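Local coordinates for protein serpin B3 (Homo sapiens, PDB 2ZV6) that probably inhibits proteinases as a member of the serpin family, using an exposed reactive site loop as bait for its target enzyme, at residues Ile191-Gln196 / Ala343-Thr348; Lys113-Leu118 / Ser164-Lys169; Gln95-Leu100 / Phe137-Val142; Pro213-Tyr218 / Pro259-Gly264; Thr46-Met51 / Leu187-Tyr192. All blocks are in the same frame, centred on the assembly; numbering follows the deposited sequence.

Contact 1 of 5, residues Ile191-Gln196 / Ala343-Thr348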
# COMPACT_ATOMS: atom_id res chain seq x y z
N ILE A 191 -0.14 -4.69 6.38
CA ILE A 191 -0.47 -3.34 6.81
C ILE A 191 -1.96 -3.11 6.93
O ILE A 191 -2.73 -3.47 6.04
CB ILE A 191 0.10 -2.27 5.86
CG1 ILE A 191 -0.21 -0.89 6.41
CG2 ILE A 191 -0.49 -2.45 4.45
CD1 ILE A 191 0.78 0.18 6.00
N TYR A 192 -2.37 -2.52 8.05
CA TYR A 192 -3.77 -2.24 8.32
C TYR A 192 -4.00 -0.77 8.65
O TYR A 192 -3.20 -0.15 9.33
CB TYR A 192 -4.27 -3.10 9.48
CG TYR A 192 -5.60 -2.62 9.98
CD1 TYR A 192 -6.78 -3.20 9.53
CD2 TYR A 192 -5.69 -1.52 10.84
CE1 TYR A 192 -8.02 -2.71 9.91
CE2 TYR A 192 -6.92 -1.02 11.23
CZ TYR A 192 -8.08 -1.61 10.76
OH TYR A 192 -9.31 -1.11 11.14
N PHE A 193 -5.12 -0.23 8.17
CA PHE A 193 -5.45 1.17 8.44
C PHE A 193 -6.94 1.48 8.41
O PHE A 193 -7.69 0.96 7.58
CB PHE A 193 -4.72 2.07 7.44
CG PHE A 193 -5.05 3.52 7.60
CD1 PHE A 193 -6.18 4.06 6.99
CD2 PHE A 193 -4.22 4.36 8.32
CE1 PHE A 193 -6.47 5.41 7.09
CE2 PHE A 193 -4.50 5.72 8.43
CZ PHE A 193 -5.62 6.25 7.81
N LYS A 194 -7.36 2.34 9.33
CA LYS A 194 -8.75 2.76 9.45
C LYS A 194 -8.78 4.13 10.11
O LYS A 194 -8.66 4.23 11.33
CB LYS A 194 -9.53 1.75 10.29
CG LYS A 194 -10.96 2.17 10.59
CD LYS A 194 -11.85 0.97 10.88
CE LYS A 194 -12.85 1.28 11.99
NZ LYS A 194 -13.41 0.04 12.61
N GLY A 195 -8.94 5.17 9.31
CA GLY A 195 -8.96 6.51 9.86
C GLY A 195 -10.34 7.04 10.22
O GLY A 195 -11.36 6.49 9.80
N GLN A 196 -10.35 8.12 11.00
CA GLN A 196 -11.59 8.76 11.44
C GLN A 196 -11.77 10.07 10.68
O GLN A 196 -10.94 10.98 10.78
CB GLN A 196 -11.54 9.04 12.95
CG GLN A 196 -11.61 7.79 13.81
CD GLN A 196 -12.88 7.71 14.64
OE1 GLN A 196 -13.31 8.70 15.23
NE2 GLN A 196 -13.48 6.52 14.70
N ALA A 343 -2.50 -5.44 2.20
CA ALA A 343 -3.11 -4.22 2.70
C ALA A 343 -4.55 -4.50 3.11
O ALA A 343 -5.24 -5.32 2.49
CB ALA A 343 -3.07 -3.13 1.64
N PHE A 344 -4.99 -3.84 4.18
CA PHE A 344 -6.36 -3.98 4.69
C PHE A 344 -6.86 -2.65 5.27
O PHE A 344 -6.62 -2.33 6.44
CB PHE A 344 -6.43 -5.07 5.77
CG PHE A 344 -7.85 -5.44 6.17
CD1 PHE A 344 -8.08 -6.32 7.22
CD2 PHE A 344 -8.95 -4.93 5.48
CE1 PHE A 344 -9.38 -6.68 7.58
CE2 PHE A 344 -10.25 -5.29 5.83
CZ PHE A 344 -10.46 -6.17 6.89
N VAL A 345 -7.56 -1.89 4.44
CA VAL A 345 -8.12 -0.61 4.86
C VAL A 345 -9.62 -0.73 5.08
O VAL A 345 -10.31 -1.51 4.43
CB VAL A 345 -7.90 0.48 3.82
CG1 VAL A 345 -8.86 0.28 2.66
CG2 VAL A 345 -8.10 1.84 4.45
N GLU A 346 -10.14 0.07 6.01
CA GLU A 346 -11.56 0.04 6.29
C GLU A 346 -12.11 1.46 6.29
O GLU A 346 -11.57 2.36 6.94
CB GLU A 346 -11.81 -0.63 7.65
CG GLU A 346 -12.52 -1.98 7.58
CD GLU A 346 -12.24 -2.85 8.80
OE1 GLU A 346 -13.06 -3.74 9.12
OE2 GLU A 346 -11.20 -2.63 9.44
N VAL A 347 -13.17 1.67 5.52
CA VAL A 347 -13.78 2.98 5.46
C VAL A 347 -15.07 2.95 6.25
O VAL A 347 -15.99 2.19 5.94
CB VAL A 347 -14.06 3.39 4.02
CG1 VAL A 347 -15.04 4.55 3.99
CG2 VAL A 347 -12.76 3.79 3.35
N THR A 348 -15.13 3.80 7.26
CA THR A 348 -16.29 3.89 8.13
C THR A 348 -16.82 5.31 8.21
O THR A 348 -16.23 6.24 7.66
CB THR A 348 -15.94 3.40 9.54
OG1 THR A 348 -17.14 3.28 10.31
CG2 THR A 348 -14.99 4.38 10.23
O HOH W 1 -10.29 4.75 6.85

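Contact 2 of 5, residues Lys113-Leu118 / Ser164-Lys169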
# COMPACT_ATOMS: atom_id res chain seq x y z
N LYS A 113 -1.49 -0.39 11.43
CA LYS A 113 -0.68 -1.44 12.00
C LYS A 113 0.22 -1.98 10.89
O LYS A 113 -0.20 -2.82 10.09
CB LYS A 113 -1.59 -2.55 12.55
CG LYS A 113 -2.27 -2.20 13.87
CD LYS A 113 -1.27 -1.66 14.88
CE LYS A 113 -1.94 -1.28 16.19
NZ LYS A 113 -1.28 -1.93 17.37
N ILE A 114 1.45 -1.48 10.83
CA ILE A 114 2.41 -1.91 9.82
C ILE A 114 3.30 -3.08 10.28
O ILE A 114 4.25 -2.88 11.03
CB ILE A 114 3.33 -0.76 9.41
CG1 ILE A 114 2.53 0.54 9.33
CG2 ILE A 114 4.00 -1.09 8.08
CD1 ILE A 114 3.34 1.72 8.81
N ALA A 115 2.99 -4.28 9.81
CA ALA A 115 3.76 -5.47 10.17
C ALA A 115 4.81 -5.84 9.10
O ALA A 115 4.57 -6.72 8.28
CB ALA A 115 2.81 -6.64 10.40
N ASN A 116 5.98 -5.20 9.14
CA ASN A 116 7.03 -5.45 8.16
C ASN A 116 8.33 -6.08 8.70
O ASN A 116 9.22 -5.38 9.20
CB ASN A 116 7.37 -4.14 7.44
CG ASN A 116 8.29 -4.36 6.24
OD1 ASN A 116 9.38 -3.79 6.16
ND2 ASN A 116 7.84 -5.17 5.29
N LYS A 117 8.46 -7.41 8.55
CA LYS A 117 9.66 -8.12 9.00
C LYS A 117 10.32 -9.11 8.01
O LYS A 117 9.67 -9.65 7.10
CB LYS A 117 9.37 -8.88 10.29
CG LYS A 117 10.58 -9.03 11.17
CD LYS A 117 10.59 -10.34 11.91
CE LYS A 117 10.06 -10.17 13.31
NZ LYS A 117 9.34 -11.39 13.75
N LEU A 118 11.61 -9.35 8.22
CA LEU A 118 12.42 -10.27 7.41
C LEU A 118 12.49 -11.59 8.15
O LEU A 118 12.88 -11.63 9.30
CB LEU A 118 13.85 -9.73 7.26
CG LEU A 118 14.64 -9.75 5.95
CD1 LEU A 118 13.72 -10.00 4.75
CD2 LEU A 118 15.36 -8.41 5.81
N SER A 164 -1.02 -10.55 15.48
CA SER A 164 -0.76 -9.76 16.68
C SER A 164 -0.10 -8.41 16.39
O SER A 164 -0.23 -7.47 17.18
CB SER A 164 0.11 -10.55 17.65
OG SER A 164 1.45 -10.61 17.17
N GLN A 165 0.62 -8.32 15.28
CA GLN A 165 1.29 -7.08 14.92
C GLN A 165 0.35 -6.09 14.25
O GLN A 165 0.69 -4.92 14.09
CB GLN A 165 2.47 -7.36 14.00
CG GLN A 165 3.76 -7.63 14.73
CD GLN A 165 4.33 -6.39 15.38
OE1 GLN A 165 4.43 -6.30 16.60
NE2 GLN A 165 4.72 -5.42 14.55
N THR A 166 -0.82 -6.58 13.86
CA THR A 166 -1.83 -5.76 13.20
C THR A 166 -3.18 -5.87 13.90
O THR A 166 -4.22 -5.98 13.26
CB THR A 166 -2.01 -6.15 11.71
OG1 THR A 166 -2.50 -7.49 11.61
CG2 THR A 166 -0.68 -6.04 10.96
N ASN A 167 -3.14 -5.86 15.23
CA ASN A 167 -4.35 -5.95 16.04
C ASN A 167 -5.21 -7.17 15.70
O ASN A 167 -6.39 -7.21 16.03
CB ASN A 167 -5.19 -4.67 15.86
CG ASN A 167 -5.02 -3.70 17.02
OD1 ASN A 167 -4.75 -4.10 18.16
ND2 ASN A 167 -5.17 -2.40 16.73
N GLU A 168 -4.60 -8.15 15.04
CA GLU A 168 -5.30 -9.38 14.66
C GLU A 168 -6.28 -9.12 13.52
O GLU A 168 -7.32 -9.78 13.44
CB GLU A 168 -6.05 -9.97 15.86
CG GLU A 168 -6.10 -11.49 15.90
CD GLU A 168 -7.15 -12.01 16.87
OE1 GLU A 168 -8.28 -12.29 16.42
OE2 GLU A 168 -6.85 -12.13 18.07
N LYS A 169 -5.95 -8.16 12.67
CA LYS A 169 -6.80 -7.82 11.53
C LYS A 169 -6.37 -8.66 10.34
O LYS A 169 -7.17 -9.38 9.75
CB LYS A 169 -6.66 -6.33 11.19
CG LYS A 169 -7.29 -5.39 12.21
CD LYS A 169 -8.75 -5.74 12.50
CE LYS A 169 -9.67 -5.32 11.36
NZ LYS A 169 -11.09 -5.74 11.58

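Contact 3 of 5, residues Gln95-Leu100 / Phe137-Val142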
# COMPACT_ATOMS: atom_id res chain seq x y z
N GLN A 95 15.23 9.57 5.36
CA GLN A 95 13.85 10.02 5.21
C GLN A 95 12.83 8.91 5.27
O GLN A 95 11.67 9.15 5.60
CB GLN A 95 13.69 10.78 3.89
CG GLN A 95 14.78 10.48 2.90
CD GLN A 95 16.07 11.20 3.24
OE1 GLN A 95 17.07 10.57 3.59
NE2 GLN A 95 16.04 12.52 3.13
N PHE A 96 13.23 7.69 4.94
CA PHE A 96 12.29 6.59 5.00
C PHE A 96 11.99 6.28 6.46
O PHE A 96 10.96 5.70 6.79
CB PHE A 96 12.83 5.36 4.30
CG PHE A 96 11.86 4.76 3.34
CD1 PHE A 96 12.26 4.37 2.07
CD2 PHE A 96 10.52 4.63 3.69
CE1 PHE A 96 11.34 3.87 1.16
CE2 PHE A 96 9.59 4.13 2.79
CZ PHE A 96 10.00 3.75 1.52
N GLN A 97 12.92 6.67 7.32
CA GLN A 97 12.78 6.44 8.75
C GLN A 97 12.02 7.64 9.28
O GLN A 97 11.18 7.52 10.16
CB GLN A 97 14.16 6.35 9.41
CG GLN A 97 14.15 6.56 10.91
CD GLN A 97 15.46 7.13 11.42
OE1 GLN A 97 15.90 8.19 10.98
NE2 GLN A 97 16.09 6.42 12.36
N LYS A 98 12.35 8.80 8.71
CA LYS A 98 11.73 10.07 9.08
C LYS A 98 10.23 10.02 8.83
O LYS A 98 9.42 10.34 9.70
CB LYS A 98 12.35 11.18 8.23
CG LYS A 98 12.48 12.52 8.91
CD LYS A 98 12.87 13.60 7.90
CE LYS A 98 14.11 13.23 7.09
NZ LYS A 98 13.87 13.29 5.61
N LEU A 99 9.87 9.62 7.62
CA LEU A 99 8.48 9.52 7.22
C LEU A 99 7.77 8.42 8.02
O LEU A 99 6.62 8.60 8.45
CB LEU A 99 8.39 9.21 5.72
CG LEU A 99 8.60 10.34 4.69
CD1 LEU A 99 7.30 11.11 4.54
CD2 LEU A 99 9.74 11.27 5.11
N LEU A 100 8.45 7.30 8.22
CA LEU A 100 7.87 6.18 8.96
C LEU A 100 7.42 6.59 10.36
O LEU A 100 6.26 6.39 10.72
CB LEU A 100 8.88 5.03 9.05
CG LEU A 100 8.48 3.72 8.35
CD1 LEU A 100 9.73 2.98 7.89
CD2 LEU A 100 7.66 2.84 9.31
N PHE A 137 16.40 2.68 11.26
CA PHE A 137 15.71 3.31 10.14
C PHE A 137 14.35 2.77 9.75
O PHE A 137 13.58 3.48 9.12
CB PHE A 137 16.55 3.25 8.89
CG PHE A 137 17.77 4.09 8.95
CD1 PHE A 137 19.01 3.52 9.19
CD2 PHE A 137 17.69 5.45 8.68
CE1 PHE A 137 20.16 4.28 9.16
CE2 PHE A 137 18.84 6.22 8.64
CZ PHE A 137 20.07 5.64 8.87
N TYR A 138 14.06 1.53 10.10
CA TYR A 138 12.78 0.97 9.71
C TYR A 138 12.02 0.39 10.89
O TYR A 138 10.99 -0.27 10.71
CB TYR A 138 13.00 -0.10 8.62
CG TYR A 138 13.55 0.48 7.31
CD1 TYR A 138 12.71 0.71 6.22
CD2 TYR A 138 14.89 0.85 7.20
CE1 TYR A 138 13.19 1.31 5.05
CE2 TYR A 138 15.37 1.44 6.03
CZ TYR A 138 14.52 1.67 4.97
OH TYR A 138 15.00 2.26 3.83
N GLN A 139 12.53 0.66 12.08
CA GLN A 139 11.91 0.20 13.32
C GLN A 139 11.44 -1.24 13.20
O GLN A 139 10.40 -1.62 13.73
CB GLN A 139 10.71 1.09 13.68
CG GLN A 139 11.09 2.51 14.07
CD GLN A 139 11.26 3.42 12.87
OE1 GLN A 139 10.47 3.37 11.92
NE2 GLN A 139 12.30 4.25 12.90
N THR A 140 12.23 -2.04 12.50
CA THR A 140 11.90 -3.45 12.32
C THR A 140 13.17 -4.26 12.39
O THR A 140 14.26 -3.69 12.48
CB THR A 140 11.23 -3.69 10.95
OG1 THR A 140 10.82 -5.06 10.88
CG2 THR A 140 12.20 -3.41 9.82
N SER A 141 13.04 -5.58 12.36
CA SER A 141 14.22 -6.44 12.42
C SER A 141 14.01 -7.85 11.85
O SER A 141 12.89 -8.31 11.69
CB SER A 141 14.72 -6.53 13.87
OG SER A 141 15.89 -5.76 14.06
N VAL A 142 15.12 -8.52 11.55
CA VAL A 142 15.12 -9.88 11.02
C VAL A 142 14.66 -10.85 12.10
O VAL A 142 14.50 -10.47 13.25
CB VAL A 142 16.53 -10.30 10.55
CG1 VAL A 142 16.44 -11.53 9.67
CG2 VAL A 142 17.21 -9.16 9.79

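Contact 4 of 5, residues Pro213-Tyr218 / Pro259-Gly264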
# COMPACT_ATOMS: atom_id res chain seq x y z
N PRO A 213 -20.72 -2.23 -10.77
CA PRO A 213 -19.33 -2.61 -11.08
C PRO A 213 -19.16 -2.30 -12.56
O PRO A 213 -18.21 -1.64 -12.98
CB PRO A 213 -19.29 -4.11 -10.80
CG PRO A 213 -20.54 -4.40 -9.99
CD PRO A 213 -21.55 -3.39 -10.41
N ASN A 214 -20.12 -2.80 -13.34
CA ASN A 214 -20.16 -2.57 -14.77
C ASN A 214 -21.51 -1.90 -15.00
O ASN A 214 -22.17 -1.47 -14.05
CB ASN A 214 -20.08 -3.90 -15.53
CG ASN A 214 -21.06 -4.94 -14.99
OD1 ASN A 214 -22.05 -4.61 -14.34
ND2 ASN A 214 -20.78 -6.22 -15.27
N LYS A 215 -21.94 -1.79 -16.25
CA LYS A 215 -23.23 -1.16 -16.53
C LYS A 215 -24.38 -2.17 -16.56
O LYS A 215 -25.53 -1.79 -16.36
CB LYS A 215 -23.16 -0.40 -17.85
CG LYS A 215 -22.59 1.00 -17.70
CD LYS A 215 -22.58 1.73 -19.04
CE LYS A 215 -23.04 3.17 -18.90
NZ LYS A 215 -23.75 3.66 -20.11
N ASN A 216 -24.06 -3.44 -16.79
CA ASN A 216 -25.08 -4.48 -16.86
C ASN A 216 -25.32 -5.24 -15.56
O ASN A 216 -26.21 -6.10 -15.49
CB ASN A 216 -24.73 -5.49 -17.97
CG ASN A 216 -23.44 -5.15 -18.69
OD1 ASN A 216 -23.30 -4.07 -19.28
ND2 ASN A 216 -22.47 -6.06 -18.64
N THR A 217 -24.53 -4.93 -14.53
CA THR A 217 -24.67 -5.60 -13.24
C THR A 217 -24.45 -4.64 -12.08
O THR A 217 -23.76 -3.63 -12.22
CB THR A 217 -23.66 -6.76 -13.08
OG1 THR A 217 -23.61 -7.54 -14.28
CG2 THR A 217 -24.06 -7.64 -11.91
N TYR A 218 -25.03 -4.97 -10.93
CA TYR A 218 -24.87 -4.13 -9.76
C TYR A 218 -24.95 -4.97 -8.50
O TYR A 218 -25.57 -6.03 -8.49
CB TYR A 218 -25.97 -3.08 -9.72
CG TYR A 218 -27.26 -3.60 -9.15
CD1 TYR A 218 -27.68 -3.22 -7.87
CD2 TYR A 218 -28.05 -4.50 -9.87
CE1 TYR A 218 -28.86 -3.72 -7.33
CE2 TYR A 218 -29.23 -5.00 -9.34
CZ TYR A 218 -29.63 -4.62 -8.07
OH TYR A 218 -30.80 -5.12 -7.55
N PRO A 259 -14.59 8.42 -12.05
CA PRO A 259 -14.82 8.60 -13.48
C PRO A 259 -16.29 8.96 -13.65
O PRO A 259 -17.15 8.39 -12.98
CB PRO A 259 -14.49 7.24 -14.08
CG PRO A 259 -14.64 6.28 -12.95
CD PRO A 259 -14.21 7.03 -11.73
N ASN A 260 -16.55 9.91 -14.54
CA ASN A 260 -17.90 10.38 -14.81
C ASN A 260 -18.88 9.25 -15.15
O ASN A 260 -19.92 9.12 -14.50
CB ASN A 260 -17.85 11.42 -15.93
CG ASN A 260 -17.02 12.65 -15.56
OD1 ASN A 260 -16.65 12.83 -14.40
ND2 ASN A 260 -16.73 13.50 -16.54
N GLU A 261 -18.56 8.44 -16.15
CA GLU A 261 -19.45 7.33 -16.51
C GLU A 261 -18.96 6.04 -15.87
O GLU A 261 -17.77 5.90 -15.59
CB GLU A 261 -19.52 7.16 -18.04
CG GLU A 261 -20.73 7.85 -18.69
CD GLU A 261 -21.58 6.91 -19.54
OE1 GLU A 261 -21.03 5.92 -20.09
OE2 GLU A 261 -22.80 7.16 -19.67
N ILE A 262 -19.88 5.11 -15.64
CA ILE A 262 -19.53 3.84 -15.01
C ILE A 262 -18.17 3.30 -15.43
O ILE A 262 -17.27 3.09 -14.60
CB ILE A 262 -20.59 2.77 -15.31
CG1 ILE A 262 -21.99 3.33 -15.03
CG2 ILE A 262 -20.30 1.52 -14.49
CD1 ILE A 262 -22.29 3.60 -13.56
N ASP A 263 -18.01 3.06 -16.73
CA ASP A 263 -16.76 2.55 -17.26
C ASP A 263 -15.94 3.68 -17.85
O ASP A 263 -15.60 3.66 -19.04
CB ASP A 263 -17.01 1.49 -18.34
CG ASP A 263 -18.46 1.09 -18.43
OD1 ASP A 263 -18.93 0.36 -17.53
OD2 ASP A 263 -19.12 1.51 -19.41
N GLY A 264 -15.64 4.67 -17.03
CA GLY A 264 -14.85 5.79 -17.50
C GLY A 264 -13.50 5.77 -16.82
O GLY A 264 -12.68 6.66 -17.02

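Contact 5 of 5, residues Thr46-Met51 / Leu187-Tyr192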
# COMPACT_ATOMS: atom_id res chain seq x y z
N THR A 46 7.71 0.14 -0.63
CA THR A 46 8.93 0.91 -0.88
C THR A 46 9.92 0.77 0.27
O THR A 46 11.11 0.55 0.05
CB THR A 46 8.62 2.40 -1.05
OG1 THR A 46 7.50 2.56 -1.92
CG2 THR A 46 9.83 3.12 -1.63
N SER A 47 9.43 0.90 1.50
CA SER A 47 10.27 0.80 2.69
C SER A 47 10.78 -0.61 2.87
O SER A 47 11.96 -0.83 3.14
CB SER A 47 9.48 1.24 3.93
OG SER A 47 8.47 0.30 4.26
N ALA A 48 9.87 -1.57 2.75
CA ALA A 48 10.21 -2.97 2.89
C ALA A 48 11.49 -3.25 2.08
O ALA A 48 12.39 -3.97 2.53
CB ALA A 48 9.05 -3.82 2.38
N LEU A 49 11.58 -2.64 0.90
CA LEU A 49 12.72 -2.80 0.01
C LEU A 49 13.93 -1.96 0.39
O LEU A 49 15.05 -2.29 0.01
CB LEU A 49 12.33 -2.44 -1.42
CG LEU A 49 11.20 -3.24 -2.06
CD1 LEU A 49 11.32 -3.14 -3.57
CD2 LEU A 49 11.26 -4.68 -1.59
N GLY A 50 13.69 -0.86 1.09
CA GLY A 50 14.79 -0.01 1.51
C GLY A 50 15.52 -0.67 2.67
O GLY A 50 16.71 -0.44 2.88
N MET A 51 14.79 -1.51 3.40
CA MET A 51 15.35 -2.22 4.54
C MET A 51 16.23 -3.31 3.97
O MET A 51 17.36 -3.53 4.43
CB MET A 51 14.21 -2.80 5.40
CG MET A 51 14.45 -4.19 5.97
SD MET A 51 12.90 -5.13 6.16
CE MET A 51 13.15 -5.92 7.74
N LEU A 187 10.41 -11.73 2.80
CA LEU A 187 10.04 -10.40 3.26
C LEU A 187 8.54 -10.33 3.45
O LEU A 187 7.78 -10.60 2.52
CB LEU A 187 10.48 -9.35 2.24
CG LEU A 187 10.29 -7.87 2.58
CD1 LEU A 187 10.04 -7.66 4.06
CD2 LEU A 187 11.54 -7.12 2.17
N VAL A 188 8.11 -10.00 4.66
CA VAL A 188 6.69 -9.87 4.96
C VAL A 188 6.35 -8.40 5.04
O VAL A 188 7.12 -7.61 5.59
CB VAL A 188 6.32 -10.53 6.30
CG1 VAL A 188 5.19 -9.75 6.97
CG2 VAL A 188 5.91 -11.98 6.05
N ASN A 189 5.20 -8.03 4.50
CA ASN A 189 4.79 -6.62 4.48
C ASN A 189 3.29 -6.43 4.61
O ASN A 189 2.64 -5.98 3.67
CB ASN A 189 5.27 -5.98 3.17
CG ASN A 189 5.44 -4.49 3.28
OD1 ASN A 189 5.35 -3.92 4.37
ND2 ASN A 189 5.70 -3.84 2.14
N ALA A 190 2.75 -6.78 5.78
CA ALA A 190 1.32 -6.61 6.03
C ALA A 190 1.08 -5.18 6.53
O ALA A 190 2.00 -4.53 7.04
CB ALA A 190 0.84 -7.63 7.06
N ILE A 191 -0.14 -4.69 6.38
CA ILE A 191 -0.47 -3.34 6.81
C ILE A 191 -1.96 -3.11 6.93
O ILE A 191 -2.73 -3.47 6.04
CB ILE A 191 0.10 -2.27 5.86
CG1 ILE A 191 -0.21 -0.89 6.41
CG2 ILE A 191 -0.49 -2.45 4.45
CD1 ILE A 191 0.78 0.18 6.00
N TYR A 192 -2.37 -2.52 8.05
CA TYR A 192 -3.77 -2.24 8.32
C TYR A 192 -4.00 -0.77 8.65
O TYR A 192 -3.20 -0.15 9.33
CB TYR A 192 -4.27 -3.10 9.48
CG TYR A 192 -5.60 -2.62 9.98
CD1 TYR A 192 -6.78 -3.20 9.53
CD2 TYR A 192 -5.69 -1.52 10.84
CE1 TYR A 192 -8.02 -2.71 9.91
CE2 TYR A 192 -6.92 -1.02 11.23
CZ TYR A 192 -8.08 -1.61 10.76
OH TYR A 192 -9.31 -1.11 11.14

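Contact 1 of 5, residues Ile191-Gln196 / Ala343-Thr348
Ile191, Tyr192 and Phe193 pair in register with Ala343, Phe344 and Val345 as adjacent parallel strands of the central sheet A of the serpin fold, the two strands that part in serpins to take up the reactive site loop. Here they are closed on each other: Phe344 N bonds Ile191 O, Phe193 N bonds Phe344 O, and Glu346 N bonds Phe193 O at 3.0 Å. This strand end is the tightly packed part. On one face Phe193 and Val345 run side by side, with CG2 of Val345 at the edge of the Phe193 ring, 3.9 Å from CD1. On the other, Tyr192 turns its edge toward the face of Phe344 in a T-shaped pair (centroids 5.8 Å apart, planes at 89°). A chi1 of 167° sets the Tyr192 ring along the neighbouring strand, and its OH donates to Glu346 OE2 at 3.0 Å, almost in line with that C-O bond. Beyond Phe193 the contact loosens, and Lys194 and Glu346 are partly exposed. Lys194 crosses Glu346 with its aliphatic part, CD lying 3.6 Å from Glu346 CB, while its NZ stays 4.7 Å from Glu346 OE2, too far for a salt bridge. Direct backbone bonding gives way to a bridge: one water accepts from N of the buried Gly195 at 2.8 Å and donates to Glu346 O at 2.7 Å.

Contact 2 of 5, residues Lys113-Leu118 / Ser164-Lys169
The C-terminal end of the helix that lies across sheet A in serpins, 151-165, and the type I' turn Thr166-Lys169 that follows it rest on strand 112-121 through Lys113 and Ala115. Lys169 N closes the turn on Thr166 O at 2.8 Å. Between the two segments the contact is one of van der Waals packing. Lys113 reaches over the backbone of the turn: its CB lies 3.3 Å from Thr166 CA. CG stands beside the backbone N (chi1 -75°), and a second bend at chi2 (-49°) keeps the chain close to the turn, so that CE comes alongside the Asn167 amide, 3.5 Å from ND2. That amide has a weak hydrogen bond to Glu111. Thr166 divides its two branches. CG2 faces the strand, 3.4 Å from Lys113 O and 3.6 Å from Ala115 CB, whereas OG1 is hydrogen-bonded to the carbonyls of Val162 and Glu163 in the helix and to Ile170 N just past the turn, tying its ends together. The Ala115 methyl also meets Gln165 CB at 3.7 Å, so it touches both the last helical turn and the residue after it. Ala115 is covered further by Trp161 and Val162 of helix 151-165. Ile114 points away from this helix and touches Ile191, while the backbones of Lys113 and Ala115 pair with Tyr192 and Ala190, placing strand 112-121 beside strand 185-193.

Contact 3 of 5, residues Gln95-Leu100 / Phe137-Val142
This is a partly buried packing of the flank of helix 93-104 against the C-terminal end of helix 128-138, with Phe96, Gln97 and Leu100 meeting Phe137, Tyr138 and Gln139. Gln97 CB sits at the edge of the Phe137 ring, 3.7 Å from CD2; the extended Gln97 side chain crosses Phe137 at a slant, and its NE2 is hydrogen-bonded to Lys136 O. Gln139, with positive phi (43°), ends that helix and bends its side chain back: NE2 comes 3.6 Å from Gln97 CG, and OE1 lies 3.7 Å from Leu100 CB as the Gln139 and Leu100 side chains pass in opposite directions. On the inner side the Phe96 and Tyr138 rings meet obliquely, planes 41° apart and centroids 5.8 Å apart. Leu100 CD1 lies 4.1 Å from Tyr138 CD1, and the Tyr138 hydroxyl is hydrogen-bonded to His93. Phe96 also touches Ile43, Thr46 and Ser47 of helix 42-54. Helices 93-104, 128-138 and 42-54, so packed, belong to the helical part backing sheet A in serpins.

Contact 4 of 5, residues Pro213-Tyr218 / Pro259-Gly264
Lys215 reaches across to segment 259-264, its successive atoms meeting Ile262, Asp263 and then Glu261. From CB the chain sets off with CG beside the backbone N (chi1 -84°), and CG packs on Ile262, 3.6 Å from both its CB and its CG1. CD passes the Asp263 carboxylate, 3.5 Å from OD2. CE comes to 3.6 Å from Glu261 OE1, and NZ ends in a long salt bridge to that same OE1 at 3.5 Å. Asp263 OD2 remains 5.2 Å from NZ, so its charge is near without forming a contact, though it may still favour the ammonium group. Beside the lysine, CG2 of Ile262 rests 3.6 Å from Asn214 O. The contact lies at the surface, and both Lys215 and Ile262 also touch a crystal neighbour. Ile262 also packs on Trp212, which precedes the 213-218 loop, and on Asn377 and His378. At the sheet B and C end of the serpin fold, the loop between strands 206-211 and 219-227 thus meets the loop leading from strand 253-259 into helix 265-271.

Contact 5 of 5, residues Thr46-Met51 / Leu187-Tyr192
Leu187 and Asn189 both hold CG roughly opposite the backbone N (chi1 -175° and -156°), and from CB atoms that already point at helix 46-51 these torsions carry the ends of both side chains on to Ala48. Leu187 CD2 lies 3.3 Å from Ala48 O and 4.1 Å from Ala48 CB. The same methyl CB meets the Asn189 amide on its nitrogen side, 3.4 Å from ND2 and 3.8 Å from CG. Around this centre the packing is wider: Leu49 CD2 touches Leu187 CD2 at 4.5 Å, and Met51 SD approaches the other branch, 4.4 Å from Leu187 CD1. The axes of helix 46-51 and strand 187-192 approach to 9.3 Å, running roughly antiparallel at 151°. All five contacting residues are buried. Asn189 also packs on Ile45 of helix 42-54 and on His341 of the adjoining strand 336-346, while Leu187 touches Val52 and Val339, so the helix is seated over two strands. Asn116 of strand 112-121, which touches Ala48, Met51 and Leu187, extends this seat to a third strand. A helix packed behind the middle of sheet A, with asparagine and histidine side chains where the strands meet it, is characteristic of the shutter region of serpins.

How the contacts relate
Contacts 1, 2 and 5 share sheet A: strand 185-193 pairs with strand 336-346 in contact 1, neighbours strand 112-121 of contact 2, and is covered by helix 42-54 in contact 5. Contacts 1 and 5 have Ile191 and Tyr192 in common. Contact 3 lies behind this layer, about 10 Å from contact 5 between centres. Along the chain contacts 2 and 3 interlock, and both fall between the segments of contact 5. Contact 4, its segments between those of contact 1, stands apart, its centre about 25 Å from that of contact 1 and about 40 Å from that of contact 3. Contacts 1, 2 and 5 thus lie in or against the sheet that serpins open for loop insertion.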